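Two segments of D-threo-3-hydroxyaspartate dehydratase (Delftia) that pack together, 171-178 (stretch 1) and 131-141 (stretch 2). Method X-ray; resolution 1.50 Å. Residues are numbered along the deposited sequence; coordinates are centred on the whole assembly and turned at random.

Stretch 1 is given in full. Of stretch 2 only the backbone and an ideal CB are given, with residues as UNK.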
# COMPACT_ATOMS: atom_id res chain seq x y z
N ASP B 171 -41.56 0.80 1.93
CA ASP B 171 -42.70 -0.01 1.51
C ASP B 171 -42.25 -1.47 1.52
O ASP B 171 -43.09 -2.38 1.69
CB ASP B 171 -43.10 0.30 0.09
CG ASP B 171 -43.67 1.67 -0.08
OD1 ASP B 171 -44.10 2.33 0.88
OD2 ASP B 171 -43.70 2.13 -1.30
N GLY B 172 -40.93 -1.71 1.32
CA GLY B 172 -40.37 -3.04 1.26
C GLY B 172 -40.17 -3.65 2.62
O GLY B 172 -39.68 -4.80 2.68
N GLY B 173 -40.45 -2.93 3.71
CA GLY B 173 -40.32 -3.44 5.07
C GLY B 173 -38.96 -3.32 5.70
O GLY B 173 -38.70 -3.83 6.80
N MET B 174 -38.11 -2.54 5.03
CA MET B 174 -36.82 -2.24 5.67
C MET B 174 -36.90 -0.99 6.52
O MET B 174 -37.93 -0.26 6.50
CB MET B 174 -35.77 -2.01 4.56
CG MET B 174 -35.67 -3.18 3.52
SD MET B 174 -35.22 -4.80 4.34
CE MET B 174 -36.77 -5.74 4.27
N ARG B 175 -35.86 -0.73 7.32
CA ARG B 175 -35.87 0.43 8.20
C ARG B 175 -35.07 1.51 7.50
O ARG B 175 -33.81 1.40 7.42
CB ARG B 175 -35.21 0.09 9.56
CG ARG B 175 -35.00 1.31 10.49
CD ARG B 175 -34.41 0.92 11.88
NE ARG B 175 -35.35 0.12 12.61
CZ ARG B 175 -35.36 0.01 13.92
NH1 ARG B 175 -36.29 -0.71 14.51
NH2 ARG B 175 -34.41 0.59 14.63
N LEU B 176 -35.71 2.55 6.97
CA LEU B 176 -35.00 3.66 6.35
C LEU B 176 -34.52 4.53 7.52
O LEU B 176 -35.30 5.20 8.25
CB LEU B 176 -35.99 4.44 5.48
CG LEU B 176 -35.44 5.70 4.87
CD1 LEU B 176 -34.20 5.64 4.13
CD2 LEU B 176 -36.47 6.48 3.99
N GLY B 177 -33.23 4.47 7.82
CA GLY B 177 -32.72 4.95 9.08
C GLY B 177 -32.13 6.34 9.03
O GLY B 177 -31.84 6.95 10.09
N GLY B 178 -31.89 6.89 7.82
CA GLY B 178 -31.20 8.17 7.79
C GLY B 178 -30.64 8.44 6.41
O GLY B 178 -30.81 7.67 5.46
N UNK B 131 -34.13 -9.33 -0.37
CA UNK B 131 -33.48 -10.31 0.46
C UNK B 131 -33.96 -10.29 1.89
O UNK B 131 -34.13 -11.34 2.55
CB UNK B 131 -31.97 -10.10 0.42
N UNK B 132 -34.20 -9.07 2.40
CA UNK B 132 -34.74 -8.91 3.76
C UNK B 132 -36.09 -9.61 3.86
O UNK B 132 -36.39 -10.26 4.87
CB UNK B 132 -34.88 -7.43 4.13
N UNK B 133 -36.99 -9.41 2.87
CA UNK B 133 -38.28 -10.11 2.95
C UNK B 133 -38.05 -11.64 2.93
O UNK B 133 -38.70 -12.39 3.69
CB UNK B 133 -39.19 -9.69 1.80
N UNK B 134 -37.20 -12.12 2.03
CA UNK B 134 -36.92 -13.58 1.94
C UNK B 134 -36.44 -14.15 3.26
O UNK B 134 -36.80 -15.29 3.64
CB UNK B 134 -35.87 -13.86 0.86
N UNK B 135 -35.55 -13.40 3.90
CA UNK B 135 -34.85 -13.87 5.13
C UNK B 135 -35.48 -13.44 6.44
O UNK B 135 -34.97 -13.76 7.50
CB UNK B 135 -33.40 -13.37 5.12
N UNK B 136 -36.57 -12.65 6.38
CA UNK B 136 -37.23 -12.13 7.59
C UNK B 136 -36.38 -11.12 8.36
O UNK B 136 -36.34 -11.12 9.61
CB UNK B 136 -37.59 -13.29 8.52
N UNK B 137 -35.67 -10.26 7.61
CA UNK B 137 -34.78 -9.29 8.23
C UNK B 137 -35.13 -7.88 7.77
O UNK B 137 -35.12 -7.61 6.56
CB UNK B 137 -33.32 -9.61 7.90
N UNK B 138 -35.44 -6.99 8.72
CA UNK B 138 -35.70 -5.59 8.42
C UNK B 138 -34.33 -4.89 8.53
O UNK B 138 -33.95 -4.31 9.55
CB UNK B 138 -36.74 -4.98 9.36
N UNK B 139 -33.57 -4.97 7.45
CA UNK B 139 -32.27 -4.25 7.45
C UNK B 139 -32.44 -2.78 7.69
O UNK B 139 -33.46 -2.18 7.16
CB UNK B 139 -31.53 -4.46 6.12
N UNK B 140 -31.46 -2.13 8.36
CA UNK B 140 -31.48 -0.68 8.48
C UNK B 140 -30.61 -0.15 7.35
O UNK B 140 -29.41 -0.56 7.21
CB UNK B 140 -30.99 -0.21 9.85
N UNK B 141 -31.12 0.78 6.56
CA UNK B 141 -30.45 1.27 5.38
C UNK B 141 -30.56 2.79 5.40
O UNK B 141 -31.63 3.36 5.67
CB UNK B 141 -31.05 0.67 4.10

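Position 131 lies on a helix with its CA-to-CB bond sideways to stretch 1 and nothing of that stretch within reach, so many residues would serve; it is Phe-131, whose ring leads away. At position 132 a CB would point toward stretch 1 and lie 2.5 Å from Met-174 CE, a clash, so even alanine is too large. Gly-132 leaves room for the methyl, which rests 3.8 Å from its CA (Met-174 CE to Gly-132 CA).

At position 133 the bond points sideways, with Gly-172 O 5.0 Å from the ideal CB. A long side chain with a donor at its end would suit, lysine or glutamine as well as arginine. Arg-133 turns its end back, and NH1 donates to Gly-172 O at 3.3 Å, the acceptor lying near the guanidinium plane.

Positions 134 and 135 are out of reach and accept most polar residues; they are Glu-134 and Gln-135, joined by a hydrogen bond from Gln-135 NE2 to Glu-134 OE1 (2.8 Å). At position 136 phi is +68°, which favours glycine, with asparagine a lesser possibility. Gly-136 is the first residue to leave helical phi/psi, in a Schellman motif, with the backbone N of position 137 donating to Gly-132 O at 2.8 Å. Position 137 points sideways without touching stretch 1 and is permissive; in Glu-137 the backbone makes contact, O lying 3.4 Å from Met-174 CE.

At position 138 the bond points sideways and the ideal CB already touches Gly-173 O at 3.4 Å; a small residue fits, and nothing visible rules out a longer one that turns away from that oxygen. Ala-138 simply rests its methyl there.

Position 139 offers its carbonyl to Arg-175 N, while its ideal CB is 4.1 Å from Met-174 SD. An apolar side chain, aliphatic or aromatic, would suit. Phe-139 accepts the hydrogen bond (Arg-175 N to Phe-139 O, 2.8 Å) and presents its ring edge to the sulfur, CD2 lying 4.0 Å from Met-174 SD.

Position 140 pairs with Arg-175 in a parallel bridge, their side chains on the same sheet face. An acidic or polar residue would suit the neighbouring positive charge. Glu-140 extends so that OE2 is 4.3 Å from Arg-175 NH2, too far for a salt bridge. Its OE1 lies 3.7 Å from Gly-177 CA, and a water donates to both Glu-140 OE1 and Gly-177 O (2.8 Å each).

Position 141 turns to the other face, that of Leu-176, where a beta-branched aliphatic fits the extended backbone. Val-141 continues the ladder: its N donates to Arg-175 O (2.9 Å), and its O accepts from Gly-177 N (2.9 Å).

Stretch 2, residues 131-141: FGREQGEAFEV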
# COMPACT_ATOMS: atom_id res chain seq x y z
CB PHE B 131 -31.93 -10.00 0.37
CG PHE B 131 -31.10 -11.04 1.10
CD1 PHE B 131 -30.94 -12.32 0.54
CD2 PHE B 131 -30.42 -10.71 2.29
CE1 PHE B 131 -30.13 -13.29 1.17
CE2 PHE B 131 -29.61 -11.72 2.91
CZ PHE B 131 -29.44 -12.95 2.33
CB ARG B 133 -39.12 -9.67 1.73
CG ARG B 133 -39.64 -8.26 1.99
CD ARG B 133 -40.78 -7.87 1.00
NE ARG B 133 -40.31 -7.98 -0.37
CZ ARG B 133 -39.70 -7.00 -1.05
NH1 ARG B 133 -39.48 -5.82 -0.42
NH2 ARG B 133 -39.32 -7.22 -2.35
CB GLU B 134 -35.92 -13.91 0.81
CG GLU B 134 -35.64 -15.34 0.57
CD GLU B 134 -34.39 -15.57 -0.35
OE1 GLU B 134 -33.16 -15.34 0.01
OE2 GLU B 134 -34.60 -15.98 -1.48
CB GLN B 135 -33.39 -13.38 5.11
CG GLN B 135 -32.67 -13.93 3.87
CD GLN B 135 -32.51 -15.42 3.88
OE1 GLN B 135 -32.38 -16.02 4.97
NE2 GLN B 135 -32.61 -16.06 2.70
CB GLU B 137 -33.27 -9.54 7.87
CG GLU B 137 -32.29 -8.63 8.60
CD GLU B 137 -32.22 -8.88 10.10
OE1 GLU B 137 -31.69 -8.01 10.83
OE2 GLU B 137 -32.65 -9.97 10.55
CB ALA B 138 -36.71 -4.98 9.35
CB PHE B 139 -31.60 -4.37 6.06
CG PHE B 139 -31.07 -5.78 5.79
CD1 PHE B 139 -29.80 -6.14 6.31
CD2 PHE B 139 -31.78 -6.73 5.00
CE1 PHE B 139 -29.26 -7.43 6.03
CE2 PHE B 139 -31.27 -7.98 4.76
CZ PHE B 139 -30.01 -8.35 5.26
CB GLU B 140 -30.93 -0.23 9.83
CG GLU B 140 -30.98 1.30 9.90
CD GLU B 140 -30.69 1.84 11.28
OE1 GLU B 140 -30.44 3.10 11.34
OE2 GLU B 140 -30.78 1.11 12.32
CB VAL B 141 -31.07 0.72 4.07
CG1 VAL B 141 -30.28 1.18 2.84
CG2 VAL B 141 -31.17 -0.80 4.12
O HOH W 1 -31.88 5.30 12.32
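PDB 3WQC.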